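Local coordinates for protein Trypsin/chymotrypsin inhibitor (Alocasia macrorrhizos, PDB 5YCZ) that inhibits the serine proteases trypsin and alpha-chymotrypsin as a homodimeric Kunitz-type inhibitor with a beta-trefoil fold, at residues N10-R14 with N62-V68; F59-A63 with S139-R144; E70-I76 with S114-K120; P128-Q132 with P173-F178. All blocks are in the same frame, centred on the assembly; numbering follows the deposited sequence.

The four contacts illustrate how a beta-trefoil without helices is tied by short antiparallel bridges and loop-to-loop bonds. Contact 1 (10-14 with 62-68) and contact 2 (59-63 with 139-144), centres about 11 Å apart, share Asn62 and Ala63, just after strand 55-60. Contact 3 (70-76 with 114-120), nested inside the loop closed by contact 2 (centres about 9 Å apart), joins strand 74-77 to 116-120. Strand 116-120 neighbours strand 131-135, which contact 4 joins to 176-180 (contacts 3 and 4: centres about 13 Å apart). Contacts 2 and 4, centres about 22 Å apart, do not touch. Contacts 3 and 4 thus join non-consecutive strands, and Ile76 of contact 3 packs on Leu56 of the inhibitor's predicted reactive bond.

Contact 1 (N10-R14 with N62-V68); sequences NELQR and NADDDTV
In this beta-trefoil inhibitor the loop before strand 18-22 runs beside the loop joining strands 55-60 and 74-77, paired at one isolated beta bridge between Gln13 and Thr67 (CA-CA 4.7 Å). Glu11 to Arg14 are extended (phi -70 to -98, psi 99 to 175). Glu11 brings OE1 to 3.2 Å from Thr67 CG2. Leu12 gives the bridge its first bond, Val68 N to Leu12 O at 3.0 Å; the same oxygen lies 3.2 Å from Thr67 CA in a CA-H...O contact, and Leu12 CB packs 3.9 Å from Val68 CB. The CA-to-CB bond of Gln13 points away, yet a water 2.6 Å from its NE2 donates to Asp66 O at 3.1 Å. Arg14 N completes the bridge, bonding Asp66 O at 3.1 Å. With chi1 and chi2 both t, the Arg14 side chain reaches the type I turn Asn62-Asp65, where a carbonyl receives it near the guanidinium plane: Asp65 O accepts from Arg14 NE at 3.2 Å and from Arg14 NH2 at 3.1 Å.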
# COMPACT_ATOMS: atom_id res chain seq x y z
N ASN A 10 -1.73 23.39 1.20
CA ASN A 10 -0.82 22.73 0.27
C ASN A 10 -1.58 21.78 -0.65
O ASN A 10 -2.68 21.33 -0.35
CB ASN A 10 0.26 21.93 1.01
CG ASN A 10 1.21 22.80 1.78
OD1 ASN A 10 0.80 23.71 2.51
ND2 ASN A 10 2.51 22.52 1.63
N GLU A 11 -0.96 21.45 -1.78
CA GLU A 11 -1.58 20.53 -2.71
C GLU A 11 -1.51 19.10 -2.17
O GLU A 11 -0.90 18.82 -1.13
CB GLU A 11 -0.92 20.62 -4.08
CG GLU A 11 -0.98 22.01 -4.69
CD GLU A 11 -0.33 22.05 -6.06
OE1 GLU A 11 0.82 21.57 -6.19
OE2 GLU A 11 -0.97 22.57 -7.00
N LEU A 12 -2.15 18.18 -2.91
CA LEU A 12 -2.21 16.76 -2.55
C LEU A 12 -1.14 16.04 -3.33
O LEU A 12 -1.33 15.71 -4.51
CB LEU A 12 -3.59 16.17 -2.84
CG LEU A 12 -4.43 15.80 -1.62
CD1 LEU A 12 -4.58 17.00 -0.70
CD2 LEU A 12 -5.79 15.24 -2.00
N GLN A 13 -0.01 15.77 -2.70
CA GLN A 13 1.08 15.14 -3.42
C GLN A 13 0.72 13.70 -3.73
O GLN A 13 0.01 13.04 -2.98
CB GLN A 13 2.37 15.23 -2.61
CG GLN A 13 3.63 15.09 -3.44
CD GLN A 13 4.40 16.40 -3.55
OE1 GLN A 13 4.33 17.24 -2.66
NE2 GLN A 13 5.13 16.56 -4.66
N ARG A 14 1.19 13.22 -4.88
CA ARG A 14 0.97 11.83 -5.23
C ARG A 14 1.80 10.94 -4.32
O ARG A 14 3.00 11.16 -4.14
CB ARG A 14 1.33 11.59 -6.69
CG ARG A 14 1.61 10.14 -7.00
CD ARG A 14 2.29 9.98 -8.34
NE ARG A 14 1.42 10.40 -9.43
CZ ARG A 14 0.79 9.56 -10.25
NH1 ARG A 14 0.93 8.24 -10.10
NH2 ARG A 14 0.01 10.04 -11.21
N ASN A 62 -3.44 9.92 -14.44
CA ASN A 62 -2.56 10.63 -15.37
C ASN A 62 -1.17 10.71 -14.76
O ASN A 62 -0.99 11.31 -13.70
CB ASN A 62 -3.10 12.03 -15.66
CG ASN A 62 -2.46 12.65 -16.91
OD1 ASN A 62 -1.24 12.59 -17.10
ND2 ASN A 62 -3.29 13.24 -17.77
N ALA A 63 -0.18 10.17 -15.48
CA ALA A 63 1.13 9.92 -14.88
C ALA A 63 1.95 11.19 -14.65
O ALA A 63 2.83 11.20 -13.77
CB ALA A 63 1.90 8.93 -15.75
N ASP A 64 1.69 12.26 -15.41
CA ASP A 64 2.45 13.50 -15.27
C ASP A 64 1.87 14.41 -14.21
O ASP A 64 2.54 15.35 -13.77
CB ASP A 64 2.49 14.24 -16.60
CG ASP A 64 2.73 13.31 -17.77
OD1 ASP A 64 3.60 12.42 -17.66
OD2 ASP A 64 1.99 13.40 -18.76
N ASP A 65 0.62 14.18 -13.84
CA ASP A 65 0.09 14.77 -12.63
C ASP A 65 0.84 14.21 -11.45
O ASP A 65 0.92 12.99 -11.27
CB ASP A 65 -1.40 14.47 -12.50
CG ASP A 65 -2.28 15.46 -13.24
OD1 ASP A 65 -2.22 16.67 -12.93
OD2 ASP A 65 -3.02 15.02 -14.13
N ASP A 66 1.44 15.09 -10.66
CA ASP A 66 2.05 14.68 -9.40
C ASP A 66 1.36 15.37 -8.24
O ASP A 66 1.81 15.25 -7.09
CB ASP A 66 3.55 14.96 -9.42
CG ASP A 66 4.28 14.04 -10.37
OD1 ASP A 66 4.81 14.53 -11.40
OD2 ASP A 66 4.28 12.81 -10.10
N THR A 67 0.29 16.09 -8.52
CA THR A 67 -0.69 16.52 -7.55
C THR A 67 -2.03 15.92 -7.96
O THR A 67 -2.20 15.49 -9.11
CB THR A 67 -0.79 18.05 -7.50
OG1 THR A 67 -1.47 18.53 -8.66
CG2 THR A 67 0.59 18.68 -7.46
N VAL A 68 -2.97 15.86 -7.04
CA VAL A 68 -4.30 15.37 -7.37
C VAL A 68 -5.15 16.53 -7.87
O VAL A 68 -5.23 17.58 -7.22
CB VAL A 68 -4.96 14.68 -6.17
CG1 VAL A 68 -6.48 14.76 -6.27
CG2 VAL A 68 -4.54 13.24 -6.14
O HOH W 1 4.72 14.63 -6.32

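Contact 2 (F59-A63 with S139-R144); sequences FPENA and STGVER
A carboxylate buried at the end of a strand, facing a loop from a distant part of the sequence, is the unusual feature here. Glu61 follows strand 55-60 of the beta-trefoil, turns with phi/psi of -64/-23 and directs its CA-to-CB bond toward segment 139-144, a loop lying within the disulfides Cys136-Cys151 and Cys138-Cys147. With chi1 m and chi2 t, it places OE1 3.4 Å from Arg144 NH2, a salt bridge made near the guanidinium plane; Arg144 reaches it with chi1 p and chi2 and chi3 t. Asn62, at -86/122 with chi1 t, donates from ND2 to Gly141 O at 2.9 Å in a nearly straight bond. Gly141 has phi/psi of 61/21, a positive phi that favours glycine. The backbones come nearest at Asn62 and Val142 (CA-CA 5.3 Å), and Glu143 centres an inverse gamma turn. No backbone pairing crosses the two segments, so these two polar links join them directly. Thr73 OG1 lies between them, bonded to both Glu61 OE2 and Thr140 N, and Glu61 OE1 forms a salt bridge with Arg115. The contact thus sets the end of strand 55-60, beside strands 74-77 and 116-120, against the loop between strands 131-135 and 153-159.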
# COMPACT_ATOMS: atom_id res chain seq x y z
N PHE A 59 -3.32 8.30 -6.23
CA PHE A 59 -2.52 8.02 -7.42
C PHE A 59 -3.32 8.45 -8.64
O PHE A 59 -4.16 7.68 -9.13
CB PHE A 59 -2.14 6.54 -7.49
CG PHE A 59 -1.31 6.10 -6.33
CD1 PHE A 59 -1.91 5.70 -5.14
CD2 PHE A 59 0.08 6.12 -6.41
CE1 PHE A 59 -1.12 5.31 -4.05
CE2 PHE A 59 0.87 5.74 -5.33
CZ PHE A 59 0.27 5.33 -4.15
N PRO A 60 -3.09 9.66 -9.14
CA PRO A 60 -3.83 10.11 -10.32
C PRO A 60 -3.57 9.17 -11.48
O PRO A 60 -2.44 8.72 -11.68
CB PRO A 60 -3.25 11.50 -10.59
CG PRO A 60 -2.57 11.88 -9.34
CD PRO A 60 -2.06 10.63 -8.74
N GLU A 61 -4.63 8.85 -12.22
CA GLU A 61 -4.45 7.96 -13.36
C GLU A 61 -3.56 8.59 -14.42
O GLU A 61 -2.96 7.85 -15.22
CB GLU A 61 -5.80 7.61 -13.98
CG GLU A 61 -6.49 6.43 -13.32
CD GLU A 61 -7.46 5.73 -14.26
OE1 GLU A 61 -7.23 4.54 -14.57
OE2 GLU A 61 -8.46 6.36 -14.68
N ASN A 62 -3.44 9.92 -14.44
CA ASN A 62 -2.56 10.63 -15.37
C ASN A 62 -1.17 10.71 -14.76
O ASN A 62 -0.99 11.31 -13.70
CB ASN A 62 -3.10 12.03 -15.66
CG ASN A 62 -2.46 12.65 -16.91
OD1 ASN A 62 -1.24 12.59 -17.10
ND2 ASN A 62 -3.29 13.24 -17.77
N ALA A 63 -0.18 10.17 -15.48
CA ALA A 63 1.13 9.92 -14.88
C ALA A 63 1.95 11.19 -14.65
O ALA A 63 2.83 11.20 -13.77
CB ALA A 63 1.90 8.93 -15.75
N SER A 139 -12.27 6.87 -17.05
CA SER A 139 -11.15 7.76 -16.80
C SER A 139 -11.49 9.18 -17.25
O SER A 139 -12.34 9.39 -18.13
CB SER A 139 -9.89 7.28 -17.50
OG SER A 139 -9.26 6.22 -16.79
N THR A 140 -10.84 10.14 -16.61
CA THR A 140 -11.06 11.54 -16.91
C THR A 140 -9.85 12.33 -16.43
O THR A 140 -9.11 11.90 -15.55
CB THR A 140 -12.34 12.04 -16.25
OG1 THR A 140 -12.75 13.25 -16.90
CG2 THR A 140 -12.13 12.31 -14.80
N GLY A 141 -9.66 13.50 -17.04
CA GLY A 141 -8.38 14.17 -16.90
C GLY A 141 -7.22 13.37 -17.44
O GLY A 141 -6.08 13.61 -17.06
N VAL A 142 -7.49 12.41 -18.33
CA VAL A 142 -6.49 11.48 -18.82
C VAL A 142 -6.40 11.64 -20.33
O VAL A 142 -7.42 11.70 -21.02
CB VAL A 142 -6.82 10.02 -18.42
CG1 VAL A 142 -7.79 9.35 -19.40
CG2 VAL A 142 -5.57 9.20 -18.25
N GLU A 143 -5.18 11.79 -20.84
CA GLU A 143 -4.99 12.01 -22.27
C GLU A 143 -4.84 10.66 -22.97
O GLU A 143 -3.78 10.27 -23.46
CB GLU A 143 -3.80 12.93 -22.52
CG GLU A 143 -4.00 13.87 -23.70
CD GLU A 143 -2.70 14.23 -24.41
OE1 GLU A 143 -1.67 13.56 -24.16
OE2 GLU A 143 -2.71 15.17 -25.25
N ARG A 144 -5.95 9.93 -22.97
CA ARG A 144 -6.07 8.70 -23.74
C ARG A 144 -7.55 8.41 -23.92
O ARG A 144 -8.39 9.03 -23.26
CB ARG A 144 -5.34 7.53 -23.05
CG ARG A 144 -6.17 6.79 -22.00
CD ARG A 144 -5.26 6.04 -21.04
NE ARG A 144 -5.87 5.86 -19.72
CZ ARG A 144 -5.19 5.85 -18.58
NH1 ARG A 144 -3.87 6.01 -18.58
NH2 ARG A 144 -5.84 5.67 -17.43

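Contact 3 (E70-I76 with S114-K120)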
# COMPACT_ATOMS: atom_id res chain seq x y z
N GLU A 70 -8.86 18.08 -9.00
CA GLU A 70 -10.30 17.96 -8.89
C GLU A 70 -10.92 17.39 -10.17
O GLU A 70 -10.57 17.78 -11.28
CB GLU A 70 -10.87 19.34 -8.63
CG GLU A 70 -11.89 19.42 -7.57
CD GLU A 70 -11.95 20.81 -7.04
OE1 GLU A 70 -10.90 21.49 -7.14
OE2 GLU A 70 -13.02 21.23 -6.55
N GLY A 71 -11.85 16.47 -9.99
CA GLY A 71 -12.56 15.88 -11.10
C GLY A 71 -11.79 14.86 -11.92
O GLY A 71 -12.40 14.16 -12.72
N SER A 72 -10.47 14.75 -11.77
CA SER A 72 -9.70 13.79 -12.55
C SER A 72 -9.57 12.45 -11.83
O SER A 72 -9.37 12.42 -10.61
CB SER A 72 -8.32 14.35 -12.86
OG SER A 72 -8.42 15.61 -13.49
N THR A 73 -9.64 11.35 -12.58
CA THR A 73 -9.72 10.04 -11.93
C THR A 73 -8.38 9.66 -11.31
O THR A 73 -7.31 10.05 -11.78
CB THR A 73 -10.17 8.93 -12.91
OG1 THR A 73 -9.39 8.94 -14.11
CG2 THR A 73 -11.64 9.06 -13.26
N LEU A 74 -8.47 8.91 -10.21
CA LEU A 74 -7.30 8.43 -9.49
C LEU A 74 -7.62 7.11 -8.82
O LEU A 74 -8.78 6.67 -8.76
CB LEU A 74 -6.87 9.43 -8.44
CG LEU A 74 -8.04 9.92 -7.61
CD1 LEU A 74 -8.35 8.95 -6.48
CD2 LEU A 74 -7.73 11.29 -7.03
N TYR A 75 -6.59 6.51 -8.24
CA TYR A 75 -6.72 5.36 -7.37
C TYR A 75 -6.46 5.77 -5.93
O TYR A 75 -5.74 6.74 -5.66
CB TYR A 75 -5.74 4.27 -7.75
CG TYR A 75 -5.74 3.98 -9.20
CD1 TYR A 75 -6.89 3.51 -9.81
CD2 TYR A 75 -4.61 4.19 -9.97
CE1 TYR A 75 -6.91 3.24 -11.16
CE2 TYR A 75 -4.61 3.93 -11.32
CZ TYR A 75 -5.77 3.45 -11.91
OH TYR A 75 -5.81 3.18 -13.26
N ILE A 76 -7.02 5.00 -5.02
CA ILE A 76 -6.91 5.25 -3.59
C ILE A 76 -6.50 3.96 -2.92
O ILE A 76 -6.97 2.88 -3.29
CB ILE A 76 -8.23 5.77 -2.98
CG1 ILE A 76 -8.81 6.91 -3.82
CG2 ILE A 76 -8.02 6.21 -1.53
CD1 ILE A 76 -10.23 7.31 -3.42
N SER A 114 -12.06 0.62 -9.82
CA SER A 114 -11.15 1.24 -8.87
C SER A 114 -10.89 2.71 -9.17
O SER A 114 -10.01 3.32 -8.54
CB SER A 114 -9.83 0.46 -8.81
OG SER A 114 -9.46 -0.03 -10.08
N ARG A 115 -11.62 3.32 -10.10
CA ARG A 115 -11.39 4.70 -10.48
C ARG A 115 -12.30 5.62 -9.66
O ARG A 115 -13.53 5.55 -9.76
CB ARG A 115 -11.63 4.92 -11.97
CG ARG A 115 -10.49 4.46 -12.85
CD ARG A 115 -11.04 4.02 -14.20
NE ARG A 115 -9.97 3.72 -15.14
CZ ARG A 115 -10.16 3.17 -16.33
NH1 ARG A 115 -11.38 2.84 -16.73
NH2 ARG A 115 -9.13 2.92 -17.11
N PHE A 116 -11.68 6.49 -8.88
CA PHE A 116 -12.41 7.48 -8.10
C PHE A 116 -11.95 8.87 -8.53
O PHE A 116 -10.87 9.03 -9.10
CB PHE A 116 -12.20 7.26 -6.60
CG PHE A 116 -12.65 5.92 -6.12
CD1 PHE A 116 -11.86 4.78 -6.30
CD2 PHE A 116 -13.88 5.77 -5.51
CE1 PHE A 116 -12.28 3.54 -5.86
CE2 PHE A 116 -14.32 4.53 -5.07
CZ PHE A 116 -13.51 3.41 -5.24
N ALA A 117 -12.79 9.86 -8.26
CA ALA A 117 -12.41 11.26 -8.40
C ALA A 117 -12.79 12.00 -7.13
O ALA A 117 -13.68 11.57 -6.39
CB ALA A 117 -13.08 11.91 -9.61
N ILE A 118 -12.11 13.11 -6.88
CA ILE A 118 -12.40 13.99 -5.76
C ILE A 118 -12.89 15.34 -6.28
O ILE A 118 -12.34 15.89 -7.24
CB ILE A 118 -11.18 14.18 -4.84
CG1 ILE A 118 -10.70 12.84 -4.32
CG2 ILE A 118 -11.52 15.11 -3.67
CD1 ILE A 118 -9.20 12.78 -4.10
N ARG A 119 -13.89 15.88 -5.60
CA ARG A 119 -14.53 17.13 -5.98
C ARG A 119 -14.80 17.95 -4.73
O ARG A 119 -14.98 17.39 -3.64
CB ARG A 119 -15.85 16.89 -6.73
CG ARG A 119 -15.67 16.23 -8.08
CD ARG A 119 -16.82 16.55 -9.03
NE ARG A 119 -16.31 16.98 -10.34
CZ ARG A 119 -15.95 16.14 -11.31
NH1 ARG A 119 -16.05 14.82 -11.11
NH2 ARG A 119 -15.50 16.62 -12.47
N LYS A 120 -14.84 19.28 -4.89
CA LYS A 120 -15.22 20.17 -3.80
C LYS A 120 -16.69 19.99 -3.44
O LYS A 120 -17.51 19.56 -4.25
CB LYS A 120 -14.95 21.64 -4.18
CG LYS A 120 -14.40 22.52 -3.04
CD LYS A 120 -13.25 23.42 -3.50
CE LYS A 120 -12.44 24.02 -2.33
NZ LYS A 120 -11.15 24.63 -2.78
O HOH W 2 -9.99 13.51 -8.44
O HOH W 3 -8.76 2.74 -6.20
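Strand 74-76 crosses strand 116-120 at 98°, so these two strands of the beta-trefoil pair at a single antiparallel bridge, and side chains fill the space as they diverge. The hydrogen-bonded pair is Leu74 with Phe116: Leu74 N to Phe116 O at 2.6 Å, Phe116 N to Leu74 O at 2.9 Å. Leu74, with chi1 and chi2 both p, carries CD2 to 3.6 Å from Ile118 CD1. Ile76 (m, t) places CD1 3.7 Å from Phe116 CB; Ile133 and Leu56, the latter in the predicted reactive bond, continue this apolar layer. Tyr75 points away at its CB, but chi1 m returns its ring edge to Ser114 O, 3.4 Å from CD1, and its hydroxyl is bonded to Ser106. Arg115, with chi2 and chi3 t, runs past Tyr75 (Arg115 CG to Tyr75 CE1 4.1 Å) to a salt bridge with Glu61 and to the carbonyls of Gly110, Ala108, Ser106 and Pro137. Gly71 N bonds Ile118 O at 2.9 Å. Glu70 OE2 accepts from Lys120 N at 3.1 Å, and one water joins Ser72 O (2.5 Å) to Ile118 N (2.7 Å). Apolar contacts thus fill the crossing, while a carboxylate and water satisfy amides beyond the bridge.

Contact 4 (P128-Q132 with P173-F178); sequences PRDYQ and PHTIRF
Tyr131, chi1 m, lays its ring obliquely against that of Phe178, also m: the centroids are 5.8 Å apart, the planes meet at 47°, and Tyr131 CD2 approaches Phe178 CE2 to 3.8 Å. Beside this pair the backbones form one antiparallel hydrogen-bonded bridge, Tyr131 with Ile176, CA-CA 5.4 Å. Tyr131 N donates to Ile176 O at 3.0 Å and Ile176 N to Tyr131 O at 2.9 Å; Thr175 CA adds a CA-H...O contact to Tyr131 O at 3.2 Å. The directions CA 128 to 132 and CA 173 to 178 are 120° apart, so the strands pair at this bridge alone. The register runs from Asp130 with Arg177 (CA-CA 5.5 Å) to Gln132 with Thr175 (CA-CA 4.9 Å), all extended. Gln132 (m, t) sets CG 3.7 Å from Thr175 CG2 and reaches the ring of Pro173. At the other end Asp130 (m) and Arg177 (chi1 m, chi2 and chi3 t) form a salt bridge, OD1 to NH1 at 2.9 Å. The bridge joins strand 131-135 to the last strand, 176-180, of the beta-trefoil, and Phe178 meets Phe58 beyond. Because Asp130 OD1 lies well out of the guanidinium plane, the ion pair rests on charge, leaving direction to the two backbone bonds.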
# COMPACT_ATOMS: atom_id res chain seq x y z
N PRO A 128 -14.38 26.59 3.49
CA PRO A 128 -13.00 26.05 3.44
C PRO A 128 -12.62 25.14 2.25
O PRO A 128 -12.79 25.48 1.07
CB PRO A 128 -12.92 25.22 4.73
CG PRO A 128 -14.33 24.83 5.02
CD PRO A 128 -15.11 26.05 4.65
N ARG A 129 -12.06 23.99 2.59
CA ARG A 129 -11.63 22.99 1.62
C ARG A 129 -12.29 21.66 1.97
O ARG A 129 -11.62 20.74 2.44
CB ARG A 129 -10.10 22.87 1.59
CG ARG A 129 -9.40 24.05 0.90
CD ARG A 129 -7.97 24.22 1.42
NE ARG A 129 -7.89 25.04 2.63
CZ ARG A 129 -7.60 26.34 2.63
NH1 ARG A 129 -7.36 26.97 1.48
NH2 ARG A 129 -7.55 27.00 3.78
N ASP A 130 -13.60 21.56 1.74
CA ASP A 130 -14.31 20.30 1.87
C ASP A 130 -14.35 19.59 0.53
O ASP A 130 -14.39 20.22 -0.53
CB ASP A 130 -15.74 20.52 2.36
CG ASP A 130 -15.79 21.23 3.68
OD1 ASP A 130 -14.72 21.73 4.11
OD2 ASP A 130 -16.88 21.27 4.29
N TYR A 131 -14.34 18.27 0.59
CA TYR A 131 -14.38 17.49 -0.63
C TYR A 131 -15.30 16.30 -0.44
O TYR A 131 -15.75 15.99 0.66
CB TYR A 131 -12.98 17.05 -1.05
CG TYR A 131 -12.03 18.21 -1.30
CD1 TYR A 131 -11.85 18.72 -2.59
CD2 TYR A 131 -11.32 18.80 -0.26
CE1 TYR A 131 -10.99 19.78 -2.82
CE2 TYR A 131 -10.46 19.87 -0.48
CZ TYR A 131 -10.31 20.36 -1.76
OH TYR A 131 -9.46 21.41 -1.98
N GLN A 132 -15.62 15.67 -1.56
CA GLN A 132 -16.26 14.37 -1.57
C GLN A 132 -15.51 13.47 -2.54
O GLN A 132 -14.67 13.93 -3.33
CB GLN A 132 -17.73 14.48 -1.97
CG GLN A 132 -18.46 15.65 -1.40
CD GLN A 132 -19.55 16.10 -2.33
OE1 GLN A 132 -19.47 15.89 -3.54
NE2 GLN A 132 -20.60 16.71 -1.77
N PRO A 173 -23.63 13.05 0.77
CA PRO A 173 -22.25 12.59 0.64
C PRO A 173 -21.46 12.74 1.93
O PRO A 173 -21.67 13.66 2.73
CB PRO A 173 -21.69 13.50 -0.46
CG PRO A 173 -22.49 14.73 -0.34
CD PRO A 173 -23.87 14.27 -0.03
N HIS A 174 -20.52 11.82 2.14
CA HIS A 174 -19.57 11.98 3.23
C HIS A 174 -18.55 13.03 2.81
O HIS A 174 -17.70 12.77 1.95
CB HIS A 174 -18.90 10.65 3.56
CG HIS A 174 -17.93 10.74 4.70
ND1 HIS A 174 -18.24 11.38 5.89
CD2 HIS A 174 -16.68 10.25 4.85
CE1 HIS A 174 -17.20 11.29 6.71
NE2 HIS A 174 -16.25 10.61 6.11
N THR A 175 -18.63 14.21 3.39
CA THR A 175 -17.64 15.23 3.08
C THR A 175 -16.45 15.10 4.02
O THR A 175 -16.60 14.74 5.19
CB THR A 175 -18.25 16.62 3.19
OG1 THR A 175 -19.05 16.69 4.38
CG2 THR A 175 -19.14 16.87 1.99
N ILE A 176 -15.26 15.40 3.50
CA ILE A 176 -14.02 15.12 4.21
C ILE A 176 -12.99 16.20 3.92
O ILE A 176 -13.05 16.91 2.92
CB ILE A 176 -13.45 13.74 3.84
CG1 ILE A 176 -13.36 13.60 2.33
CG2 ILE A 176 -14.30 12.62 4.40
CD1 ILE A 176 -12.07 13.04 1.87
N ARG A 177 -12.03 16.33 4.84
CA ARG A 177 -10.80 17.08 4.64
C ARG A 177 -9.62 16.13 4.70
O ARG A 177 -9.71 15.06 5.30
CB ARG A 177 -10.62 18.17 5.70
CG ARG A 177 -11.86 18.95 6.05
CD ARG A 177 -11.53 20.03 7.08
NE ARG A 177 -12.69 20.47 7.84
CZ ARG A 177 -13.42 21.54 7.54
NH1 ARG A 177 -13.11 22.28 6.48
NH2 ARG A 177 -14.47 21.87 8.28
N PHE A 178 -8.50 16.54 4.12
CA PHE A 178 -7.26 15.77 4.14
C PHE A 178 -6.25 16.40 5.08
O PHE A 178 -5.92 17.58 4.95
CB PHE A 178 -6.68 15.68 2.73
CG PHE A 178 -7.65 15.17 1.74
CD1 PHE A 178 -7.89 13.82 1.63
CD2 PHE A 178 -8.37 16.05 0.95
CE1 PHE A 178 -8.81 13.34 0.71
CE2 PHE A 178 -9.29 15.59 0.04
CZ PHE A 178 -9.52 14.24 -0.08